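Local coordinates for polyketide synthase (Synechococcus sp., PDB 4GOX), which probably transfers a sulfonate group from 3'-phosphoadenosine-5'-phosphosulfate to an intermediate of hydrocarbon biosynthesis, as the sulfotransferase domain of an olefin synthase, at residues L184-S187 with I188-S192; P220-V223 with L224-C228; L274-K277 with W278-I281. One frame throughout, in Å; residues are numbered along the deposited sequence.

Interaction 1 of 3, residues L184-S187 with I188-S192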
ATOM      1  N   LEU A 184      -8.132   2.118  19.250  1.00 63.23           N
ATOM      2  CA  LEU A 184      -8.202   1.328  18.022  1.00 60.03           C
ATOM      3  C   LEU A 184      -7.216   1.856  16.966  1.00 56.73           C
ATOM      4  O   LEU A 184      -6.498   1.062  16.367  1.00 54.76           O
ATOM      5  CB  LEU A 184      -9.655   1.241  17.510  1.00 63.04           C
ATOM      6  CG  LEU A 184      -9.902   0.630  16.113  1.00 68.14           C
ATOM      7  CD1 LEU A 184      -9.432  -0.836  16.036  1.00 67.52           C
ATOM      8  CD2 LEU A 184     -11.372   0.732  15.737  1.00 75.02           C
ATOM      9  N   ALA A 185      -7.140   3.183  16.787  1.00 51.04           N
ATOM     10  CA  ALA A 185      -6.217   3.823  15.848  1.00 48.27           C
ATOM     11  C   ALA A 185      -4.766   3.477  16.234  1.00 47.80           C
ATOM     12  O   ALA A 185      -3.992   3.039  15.381  1.00 44.54           O
ATOM     13  CB  ALA A 185      -6.420   5.337  15.852  1.00 50.76           C
ATOM     14  N   GLU A 186      -4.427   3.627  17.536  1.00 44.90           N
ATOM     15  CA  GLU A 186      -3.108   3.301  18.080  1.00 42.08           C
ATOM     16  C   GLU A 186      -2.807   1.815  17.820  1.00 41.54           C
ATOM     17  O   GLU A 186      -1.728   1.483  17.325  1.00 37.44           O
ATOM     18  CB  GLU A 186      -3.074   3.595  19.582  1.00 45.55           C
ATOM     19  CG  GLU A 186      -1.750   3.196  20.213  1.00 47.71           C
ATOM     20  CD  GLU A 186      -1.583   3.537  21.674  1.00 49.51           C
ATOM     21  OE1 GLU A 186      -0.551   3.132  22.245  1.00 50.64           O
ATOM     22  OE2 GLU A 186      -2.510   4.121  22.274  1.00 54.29           O
ATOM     23  N   SER A 187      -3.768   0.936  18.155  1.00 40.44           N
ATOM     24  CA  SER A 187      -3.650  -0.506  17.946  1.00 39.90           C
ATOM     25  C   SER A 187      -3.356  -0.860  16.502  1.00 42.10           C
ATOM     26  O   SER A 187      -2.449  -1.658  16.261  1.00 40.39           O
ATOM     27  CB  SER A 187      -4.898  -1.228  18.417  1.00 44.31           C
ATOM     28  OG  SER A 187      -4.798  -1.317  19.825  1.00 58.65           O
ATOM     29  N   ILE A 188      -4.102  -0.260  15.558  1.00 38.82           N
ATOM     30  CA  ILE A 188      -3.916  -0.473  14.130  1.00 38.43           C
ATOM     31  C   ILE A 188      -2.530  -0.006  13.671  1.00 39.53           C
ATOM     32  O   ILE A 188      -1.857  -0.757  12.975  1.00 37.91           O
ATOM     33  CB  ILE A 188      -5.074   0.129  13.280  1.00 43.72           C
ATOM     34  CG1 ILE A 188      -6.397  -0.643  13.549  1.00 46.66           C
ATOM     35  CG2 ILE A 188      -4.739   0.045  11.781  1.00 44.86           C
ATOM     36  CD1 ILE A 188      -7.623  -0.006  12.872  1.00 55.22           C
ATOM     37  N   TRP A 189      -2.068   1.176  14.126  1.00 35.76           N
ATOM     38  CA  TRP A 189      -0.728   1.651  13.771  1.00 34.22           C
ATOM     39  C   TRP A 189       0.336   0.674  14.294  1.00 36.42           C
ATOM     40  O   TRP A 189       1.285   0.314  13.584  1.00 33.39           O
ATOM     41  CB  TRP A 189      -0.477   3.044  14.394  1.00 33.78           C
ATOM     42  CG  TRP A 189       0.862   3.608  14.025  1.00 32.81           C
ATOM     43  CD1 TRP A 189       1.174   4.327  12.910  1.00 34.71           C
ATOM     44  CD2 TRP A 189       2.076   3.456  14.759  1.00 32.83           C
ATOM     45  NE1 TRP A 189       2.508   4.669  12.927  1.00 33.60           N
ATOM     46  CE2 TRP A 189       3.084   4.162  14.058  1.00 34.99           C
ATOM     47  CE3 TRP A 189       2.401   2.856  15.997  1.00 34.25           C
ATOM     48  CZ2 TRP A 189       4.412   4.194  14.491  1.00 33.51           C
ATOM     49  CZ3 TRP A 189       3.718   2.888  16.424  1.00 36.00           C
ATOM     50  CH2 TRP A 189       4.700   3.562  15.684  1.00 36.65           C
ATOM     51  N   ARG A 190       0.177   0.261  15.550  1.00 34.46           N
ATOM     52  CA  ARG A 190       1.127  -0.615  16.204  1.00 34.82           C
ATOM     53  C   ARG A 190       1.130  -1.999  15.541  1.00 39.31           C
ATOM     54  O   ARG A 190       2.192  -2.493  15.175  1.00 37.70           O
ATOM     55  CB  ARG A 190       0.812  -0.696  17.704  1.00 34.92           C
ATOM     56  CG  ARG A 190       1.814  -1.507  18.525  1.00 37.40           C
ATOM     57  CD  ARG A 190       1.407  -1.599  19.975  1.00 40.67           C
ATOM     58  NE  ARG A 190       0.143  -2.314  20.140  1.00 39.67           N
ATOM     59  CZ  ARG A 190      -0.962  -1.772  20.632  1.00 51.25           C
ATOM     60  NH1 ARG A 190      -0.960  -0.516  21.059  1.00 41.62           N
ATOM     61  NH2 ARG A 190      -2.074  -2.484  20.715  1.00 39.23           N
ATOM     62  N   THR A 191      -0.051  -2.617  15.396  1.00 38.94           N
ATOM     63  CA  THR A 191      -0.204  -3.947  14.791  1.00 39.36           C
ATOM     64  C   THR A 191       0.432  -3.998  13.398  1.00 39.21           C
ATOM     65  O   THR A 191       1.268  -4.868  13.145  1.00 36.05           O
ATOM     66  CB  THR A 191      -1.686  -4.347  14.769  1.00 47.06           C
ATOM     67  OG1 THR A 191      -2.173  -4.291  16.117  1.00 49.07           O
ATOM     68  CG2 THR A 191      -1.920  -5.724  14.138  1.00 41.59           C
ATOM     69  N   SER A 192       0.049  -3.053  12.521  1.00 35.66           N
ATOM     70  CA  SER A 192       0.558  -2.983  11.145  1.00 35.01           C
ATOM     71  C   SER A 192       2.060  -2.821  11.114  1.00 36.23           C
ATOM     72  O   SER A 192       2.739  -3.574  10.422  1.00 35.83           O
ATOM     73  CB  SER A 192      -0.072  -1.818  10.377  1.00 36.55           C
ATOM     74  OG  SER A 192      -1.453  -2.077  10.276  1.00 52.81           O
TER
HETATM   75  O   HOH W   1      -3.583   0.374  21.909  1.00 55.26           O
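Ser-187 O is gripped twice by Thr-191, one turn further along helix 181-202, in the i to i+4 pattern of an alpha helix. Thr-191 N donates to Ser-187 O at 2.7 Å in a nearly straight bond. Thr-191 OG1, also 2.7 Å from Ser-187 O, comes in above the carbonyl plane, 43° out of it. With OG1 anti to its own carbonyl carbon (chi1 -57°), the hydroxyl hangs beside the amide of its residue and shares that amide's acceptor. On the apolar flank, Leu-184 CD1 meets Ile-188 CD1 at 3.7 Å, methyl against methyl. Along the polar flank the Arg-190 chain bends at chi3 and turns its guanidinium back, one face lying over Ser-187 CA. Water 1 sits at the guanidinium edge, accepting from Arg-190 NH1 at 2.9 Å and hydrogen-bonded to Ser-187 OG at 2.9 Å. Glu-186 OE1 also lies in the guanidinium plane, but its salt bridge to Arg-190 NH1 is long, 3.9 Å, and the carboxylate is turned 69° against it. Further out, Thr-291 fills the role of shared partner: its OG1 hydrogen-bonds both Glu-186 OE1 and Arg-190 NH1, while Gln-288 N adds a second bond to that carboxylate oxygen and Ala-183 O pairs with Ser-187 OG. The Trp-189 indole leads away from residues 184-187 and packs against helices 158-167 and 289-297, where its NE1 is hydrogen-bonded to Arg-156 O.

Interaction 2 of 3, residues P220-V223 with L224-C228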
ATOM      1  N   PRO A 220      11.113  15.051  -1.100  1.00 51.36           N
ATOM      2  CA  PRO A 220      10.635  13.941  -1.949  1.00 49.57           C
ATOM      3  C   PRO A 220      11.652  13.458  -2.967  1.00 52.88           C
ATOM      4  O   PRO A 220      11.742  12.260  -3.188  1.00 50.59           O
ATOM      5  CB  PRO A 220       9.337  14.479  -2.570  1.00 50.90           C
ATOM      6  CG  PRO A 220       9.464  15.979  -2.472  1.00 56.78           C
ATOM      7  CD  PRO A 220      10.239  16.239  -1.221  1.00 52.99           C
ATOM      8  N   ARG A 221      12.451  14.365  -3.525  1.00 50.90           N
ATOM      9  CA  ARG A 221      13.484  13.999  -4.493  1.00 52.44           C
ATOM     10  C   ARG A 221      14.491  13.007  -3.914  1.00 57.18           C
ATOM     11  O   ARG A 221      14.759  12.010  -4.567  1.00 56.83           O
ATOM     12  CB  ARG A 221      14.181  15.229  -5.080  1.00 50.87           C
ATOM     13  CG  ARG A 221      15.419  14.906  -5.933  1.00 56.33           C
ATOM     14  CD  ARG A 221      16.103  16.148  -6.498  1.00 60.49           C
ATOM     15  NE  ARG A 221      15.595  16.401  -7.840  1.00 64.75           N
ATOM     16  CZ  ARG A 221      14.602  17.235  -8.103  1.00 79.16           C
ATOM     17  NH1 ARG A 221      14.130  17.342  -9.329  1.00 59.65           N
ATOM     18  NH2 ARG A 221      14.059  17.958  -7.132  1.00 77.09           N
ATOM     19  N   LYS A 222      15.024  13.269  -2.701  1.00 55.41           N
ATOM     20  CA  LYS A 222      15.994  12.391  -2.036  1.00 56.35           C
ATOM     21  C   LYS A 222      15.387  11.037  -1.704  1.00 58.91           C
ATOM     22  O   LYS A 222      16.013  10.008  -1.967  1.00 60.15           O
ATOM     23  CB  LYS A 222      16.536  13.051  -0.760  1.00 60.52           C
ATOM     24  CG  LYS A 222      17.617  12.263  -0.014  1.00 71.96           C
ATOM     25  CD  LYS A 222      17.912  12.888   1.345  1.00 78.55           C
ATOM     26  CE  LYS A 222      18.726  11.965   2.221  1.00 89.39           C
ATOM     27  NZ  LYS A 222      18.806  12.448   3.626  1.00 94.57           N
ATOM     28  N   VAL A 223      14.179  11.039  -1.117  1.00 52.27           N
ATOM     29  CA  VAL A 223      13.487   9.824  -0.706  1.00 48.24           C
ATOM     30  C   VAL A 223      13.067   8.965  -1.915  1.00 50.60           C
ATOM     31  O   VAL A 223      13.345   7.767  -1.937  1.00 49.30           O
ATOM     32  CB  VAL A 223      12.336  10.132   0.293  1.00 49.46           C
ATOM     33  CG1 VAL A 223      11.510   8.882   0.623  1.00 46.03           C
ATOM     34  CG2 VAL A 223      12.890  10.754   1.565  1.00 50.09           C
ATOM     35  N   LEU A 224      12.424   9.574  -2.912  1.00 47.95           N
ATOM     36  CA  LEU A 224      11.998   8.856  -4.115  1.00 47.35           C
ATOM     37  C   LEU A 224      13.194   8.319  -4.913  1.00 52.85           C
ATOM     38  O   LEU A 224      13.063   7.279  -5.543  1.00 52.50           O
ATOM     39  CB  LEU A 224      11.038   9.703  -4.971  1.00 47.74           C
ATOM     40  CG  LEU A 224       9.633   9.922  -4.344  1.00 51.02           C
ATOM     41  CD1 LEU A 224       8.999  11.221  -4.843  1.00 52.68           C
ATOM     42  CD2 LEU A 224       8.719   8.739  -4.612  1.00 48.95           C
ATOM     43  N   THR A 225      14.369   8.992  -4.847  1.00 51.99           N
ATOM     44  CA  THR A 225      15.600   8.511  -5.495  1.00 54.63           C
ATOM     45  C   THR A 225      16.012   7.192  -4.831  1.00 57.50           C
ATOM     46  O   THR A 225      16.300   6.231  -5.536  1.00 57.32           O
ATOM     47  CB  THR A 225      16.685   9.606  -5.479  1.00 63.43           C
ATOM     48  OG1 THR A 225      16.312  10.595  -6.436  1.00 60.23           O
ATOM     49  CG2 THR A 225      18.088   9.082  -5.794  1.00 65.78           C
ATOM     50  N   ASN A 226      15.965   7.138  -3.480  1.00 53.12           N
ATOM     51  CA  ASN A 226      16.276   5.933  -2.706  1.00 52.46           C
ATOM     52  C   ASN A 226      15.296   4.794  -3.034  1.00 53.02           C
ATOM     53  O   ASN A 226      15.716   3.632  -3.135  1.00 53.44           O
ATOM     54  CB  ASN A 226      16.249   6.224  -1.208  1.00 54.23           C
ATOM     55  CG  ASN A 226      17.338   7.140  -0.728  1.00 86.34           C
ATOM     56  OD1 ASN A 226      18.449   7.184  -1.270  1.00 95.79           O
ATOM     57  ND2 ASN A 226      17.056   7.865   0.339  1.00 75.97           N
ATOM     58  N   ILE A 227      14.003   5.127  -3.197  1.00 46.55           N
ATOM     59  CA  ILE A 227      12.952   4.151  -3.537  1.00 44.36           C
ATOM     60  C   ILE A 227      13.242   3.578  -4.938  1.00 49.95           C
ATOM     61  O   ILE A 227      13.183   2.361  -5.109  1.00 47.76           O
ATOM     62  CB  ILE A 227      11.525   4.748  -3.407  1.00 43.96           C
ATOM     63  CG1 ILE A 227      11.209   5.090  -1.936  1.00 41.03           C
ATOM     64  CG2 ILE A 227      10.483   3.789  -3.975  1.00 42.50           C
ATOM     65  CD1 ILE A 227       9.901   5.825  -1.726  1.00 41.80           C
ATOM     66  N   CYS A 228      13.602   4.462  -5.912  1.00 48.94           N
ATOM     67  CA  CYS A 228      13.966   4.105  -7.282  1.00 52.46           C
ATOM     68  C   CYS A 228      15.180   3.160  -7.313  1.00 58.48           C
ATOM     69  O   CYS A 228      15.179   2.176  -8.065  1.00 58.27           O
ATOM     70  CB  CYS A 228      14.214   5.361  -8.122  1.00 54.99           C
ATOM     71  SG  CYS A 228      12.697   6.229  -8.605  1.00 57.37           S
TER
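Arg-221 O is held by two donors of Thr-225: the hydroxyl OG1 at 2.8 Å and the backbone N at 3.1 Å. They reach the oxygen from opposite faces of its carbonyl plane, so the Arg-221 peptide is gripped from both sides. The hydroxyl gets there because OG1 stands anti to the Thr-225 carbonyl carbon (chi1 -73°), folded back beside its own amide. The hydrogen bond from Thr-225 N is bent, with an N-H...O angle of 142°. The neighbouring backbone bonds are straighter: Leu-224 N meets Pro-220 O at 2.8 Å, and Ile-227 N lies 3.0 Å from Val-223 O. Pro-220 stands at the first turn, where a backbone N-H would have no carbonyl of the helix to bond, so the missing proline proton costs nothing, and its ring touches the chain ahead, CB lying 4.0 Å from Leu-224 CD1. Leu-224 CB, CG and CD1 all lie close to Pro-220 O. One turn on, Val-223 CG1 approaches Ile-227 CD1 at 4.2 Å, a looser meeting of two branched side chains. Together these four residues make an apolar stripe. Leu-224 packs on Leu-40, Met-43 and Leu-44 of helix 37-45, while Val-223 and Ile-227 reach Val-211 of strand 208-212. On another side of the helix, Arg-221 NH1 forms a salt bridge with Glu-237 OE1, and Lys-222 and Asn-226 are exposed. This is the sidedness of an amphipathic helix laid against the parallel sheet in the P-loop NTPase-like alpha/beta fold of the sulfotransferase family; here helix 220-231 lies against both the outermost strand 208-212 and helix 37-45.

Interaction 3 of 3, residues L274-K277 with W278-I281. With A3P (adenosine-3'-5'-diphosphate), chain B.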
ATOM      1  N   LEU A 274       1.948  18.931   6.359  1.00 65.50           N
ATOM      2  CA  LEU A 274       1.216  17.752   6.847  1.00 63.17           C
ATOM      3  C   LEU A 274       2.070  16.804   7.685  1.00 65.77           C
ATOM      4  O   LEU A 274       1.524  16.087   8.524  1.00 65.10           O
ATOM      5  CB  LEU A 274       0.446  17.022   5.732  1.00 61.38           C
ATOM      6  CG  LEU A 274      -0.645  17.835   5.024  1.00 68.52           C
ATOM      7  CD1 LEU A 274      -1.058  17.179   3.753  1.00 67.06           C
ATOM      8  CD2 LEU A 274      -1.866  18.053   5.918  1.00 73.73           C
ATOM      9  N   ALA A 275       3.411  16.850   7.514  1.00 62.41           N
ATOM     10  CA  ALA A 275       4.361  16.064   8.308  1.00 61.07           C
ATOM     11  C   ALA A 275       4.325  16.528   9.765  1.00 69.22           C
ATOM     12  O   ALA A 275       4.226  15.697  10.660  1.00 67.28           O
ATOM     13  CB  ALA A 275       5.771  16.225   7.764  1.00 61.73           C
ATOM     14  N   ASP A 276       4.337  17.858   9.993  1.00 71.22           N
ATOM     15  CA  ASP A 276       4.347  18.477  11.318  1.00 75.35           C
ATOM     16  C   ASP A 276       2.989  18.537  12.047  1.00 83.59           C
ATOM     17  O   ASP A 276       2.849  19.286  13.016  1.00 86.79           O
ATOM     18  CB  ASP A 276       5.050  19.849  11.263  1.00 80.95           C
ATOM     19  CG  ASP A 276       6.490  19.784  10.781  1.00 93.88           C
ATOM     20  OD1 ASP A 276       6.820  20.486   9.800  1.00 97.20           O
ATOM     21  OD2 ASP A 276       7.285  19.021  11.378  1.00 97.62           O
ATOM     22  N   LYS A 277       2.007  17.722  11.609  1.00 80.58           N
ATOM     23  CA  LYS A 277       0.681  17.610  12.239  1.00 82.63           C
ATOM     24  C   LYS A 277       0.797  17.028  13.671  1.00 86.41           C
ATOM     25  O   LYS A 277       0.162  17.553  14.594  1.00 88.56           O
ATOM     26  CB  LYS A 277      -0.258  16.737  11.377  1.00 83.54           C
ATOM     27  CG  LYS A 277      -1.659  17.332  11.205  1.00103.59           C
ATOM     28  CD  LYS A 277      -1.732  18.357  10.070  1.00114.39           C
ATOM     29  CE  LYS A 277      -3.110  18.951   9.934  1.00126.85           C
ATOM     30  NZ  LYS A 277      -3.210  19.851   8.754  1.00136.60           N
ATOM     31  N   TRP A 278       1.665  15.984  13.852  1.00 79.95           N
ATOM     32  CA  TRP A 278       1.947  15.317  15.132  1.00 80.18           C
ATOM     33  C   TRP A 278       2.387  16.250  16.260  1.00 88.29           C
ATOM     34  O   TRP A 278       2.420  15.818  17.417  1.00 88.45           O
ATOM     35  CB  TRP A 278       3.001  14.213  14.955  1.00 76.48           C
ATOM     36  CG  TRP A 278       4.350  14.676  14.492  1.00 78.26           C
ATOM     37  CD1 TRP A 278       4.834  14.624  13.218  1.00 79.57           C
ATOM     38  CD2 TRP A 278       5.442  15.120  15.317  1.00 80.92           C
ATOM     39  NE1 TRP A 278       6.131  15.084  13.180  1.00 80.63           N
ATOM     40  CE2 TRP A 278       6.527  15.406  14.456  1.00 85.00           C
ATOM     41  CE3 TRP A 278       5.594  15.349  16.698  1.00 85.30           C
ATOM     42  CZ2 TRP A 278       7.743  15.932  14.929  1.00 86.87           C
ATOM     43  CZ3 TRP A 278       6.794  15.881  17.161  1.00 89.48           C
ATOM     44  CH2 TRP A 278       7.850  16.163  16.283  1.00 89.80           C
ATOM     45  N   ARG A 279       2.776  17.507  15.907  1.00 87.48           N
ATOM     46  CA  ARG A 279       3.282  18.542  16.805  1.00 91.50           C
ATOM     47  C   ARG A 279       2.177  19.337  17.488  1.00100.27           C
ATOM     48  O   ARG A 279       2.317  19.683  18.666  1.00102.83           O
ATOM     49  CB  ARG A 279       4.241  19.485  16.067  1.00 92.08           C
ATOM     50  CG  ARG A 279       5.386  18.776  15.355  1.00 99.86           C
ATOM     51  CD  ARG A 279       6.528  19.725  15.081  1.00114.41           C
ATOM     52  NE  ARG A 279       7.560  19.114  14.243  1.00121.68           N
ATOM     53  CZ  ARG A 279       8.818  19.535  14.181  1.00134.23           C
ATOM     54  NH1 ARG A 279       9.217  20.572  14.908  1.00123.35           N
ATOM     55  NH2 ARG A 279       9.692  18.920  13.393  1.00115.25           N
ATOM     56  N   SER A 280       1.081  19.623  16.762  1.00 98.08           N
ATOM     57  CA  SER A 280      -0.056  20.371  17.300  1.00102.37           C
ATOM     58  C   SER A 280      -1.129  19.442  17.918  1.00107.10           C
ATOM     59  O   SER A 280      -2.235  19.899  18.225  1.00109.39           O
ATOM     60  CB  SER A 280      -0.647  21.290  16.232  1.00107.71           C
ATOM     61  OG  SER A 280      -1.222  22.455  16.806  1.00122.37           O
ATOM     62  N   ILE A 281      -0.779  18.180  18.160  1.00102.24           N
ATOM     63  CA  ILE A 281      -1.739  17.239  18.750  1.00102.21           C
ATOM     64  C   ILE A 281      -1.423  16.678  20.146  1.00107.15           C
ATOM     65  O   ILE A 281      -0.286  16.330  20.460  1.00105.62           O
ATOM     66  CB  ILE A 281      -2.056  16.063  17.805  1.00100.86           C
ATOM     67  CG1 ILE A 281      -3.497  15.602  18.017  1.00102.53           C
ATOM     68  CG2 ILE A 281      -1.121  14.913  18.058  1.00 97.71           C
ATOM     69  CD1 ILE A 281      -4.320  16.552  18.865  1.00114.63           C
TER
HETATM   70  P1  A3P B 401      -5.107  13.578   6.298  1.00 53.27           P
HETATM   71  O1P A3P B 401      -6.043  13.009   7.337  1.00 51.26           O
HETATM   72  O2P A3P B 401      -5.846  13.988   5.041  1.00 59.43           O
HETATM   73  O3P A3P B 401      -4.076  14.542   6.817  1.00 51.94           O
HETATM   74  P2  A3P B 401      -3.189   7.242   3.312  1.00 41.91           P
HETATM   75  O4P A3P B 401      -2.183   6.186   3.669  1.00 42.54           O
HETATM   76  O5P A3P B 401      -4.568   7.074   3.873  1.00 41.96           O
HETATM   77  O6P A3P B 401      -3.148   7.604   1.845  1.00 44.54           O
HETATM   78  O5' A3P B 401      -2.672   8.584   4.021  1.00 43.47           O
HETATM   79  C5' A3P B 401      -3.520   9.741   4.118  1.00 42.40           C
HETATM   80  C4' A3P B 401      -2.678  10.938   4.547  1.00 42.93           C
HETATM   81  O4' A3P B 401      -1.644  11.227   3.614  1.00 43.45           O
HETATM   82  C3' A3P B 401      -3.440  12.244   4.646  1.00 44.91           C
HETATM   83  O3' A3P B 401      -4.183  12.319   5.858  1.00 52.41           O
HETATM   84  C2' A3P B 401      -2.348  13.286   4.533  1.00 44.90           C
HETATM   85  O2' A3P B 401      -1.822  13.661   5.808  1.00 47.39           O
HETATM   86  C1' A3P B 401      -1.256  12.599   3.730  1.00 46.46           C
HETATM   87  N9  A3P B 401      -1.234  13.243   2.397  1.00 50.47           N
HETATM   88  C8  A3P B 401      -2.176  13.077   1.425  1.00 51.19           C
HETATM   89  N7  A3P B 401      -1.892  13.838   0.344  1.00 52.04           N
HETATM   90  C5  A3P B 401      -0.758  14.506   0.627  1.00 50.74           C
HETATM   91  C6  A3P B 401       0.067  15.510  -0.071  1.00 49.96           C
HETATM   92  N6  A3P B 401      -0.283  15.887  -1.314  1.00 50.00           N
HETATM   93  N1  A3P B 401       1.178  15.978   0.552  1.00 51.52           N
HETATM   94  C2  A3P B 401       1.539  15.563   1.793  1.00 51.35           C
HETATM   95  N3  A3P B 401       0.808  14.677   2.509  1.00 50.19           N
HETATM   96  C4  A3P B 401      -0.323  14.121   1.984  1.00 49.98           C
HETATM   97  O   HOH W   2       8.433  16.282  10.930  1.00 66.33           O
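Asp-276 and Arg-279 both set CG anti to their carbonyl carbons (chi1 -59° and -54°), and their side chains run side by side, pointing the same way. Arg-279 then continues extended to NE, which forms a salt bridge with Asp-276 OD2 at 2.9 Å. The same oxygen lies 3.1 Å from Arg-279 NH2, so one carboxylate oxygen faces two nitrogens; the carboxylate and guanidinium planes stand 86° apart, unlike a coplanar bidentate salt bridge, in which both oxygens meet two nitrogens. Trp-278 differs, with CG between backbone N and carbonyl carbon, which brings the indole beneath its neighbour: Arg-279 CG lies 3.4 Å above the ring plane, over its centre. Water 2 joins the groups, donating to Asp-276 OD2 at 3.0 Å and accepting a weak bond from Trp-278 NE1 at 3.4 Å, in the plane of the indole. The backbone turns tightly through a short 3-10 segment, Ser-280 N bonding Lys-277 O at 3.1 Å. Outward, Trp-278 stacks with the ring of His-157 and touches Tyr-159, placing this loop against the start of helix 158-167. With an alanine here, Arg-279 would probably lose the surface under its aliphatic chain and be freer to swing, and His-157 would be left without its stacking mate. At the other end of the stretch, Leu-274 CD1 comes within 3.4 Å of N3 of the bound adenosine-3'-5'-diphosphate, a van der Waals contact with the adenine, and Leu-274 O is hydrogen-bonded to Arg-156 NH2. The pairing of opposite charges, with the water on the same carboxylate oxygen, would tend to keep Asp-276 ionised and hold the arginine chain along the indole.

How the interactions relate
The three contacts follow in series along the chain, none enclosing or crossing another, and each closes just one or two turns of backbone. Interaction 1 comes first, on helix 181-202; strand 208-212 and helix 213-218 then lead to interaction 2, at the start of helix 220-231. A long loop, partly not modelled, runs on to interaction 3 before helix 289-297. They do not touch: interaction 3 is about 10 Å from each of the others between nearest atoms. Interactions 1 and 3 both border helix 158-167 and share Arg-156 as an outside partner, whereas interactions 2 and 3 both pack against helix 213-218. Interaction 3 alone reaches the bound nucleotide.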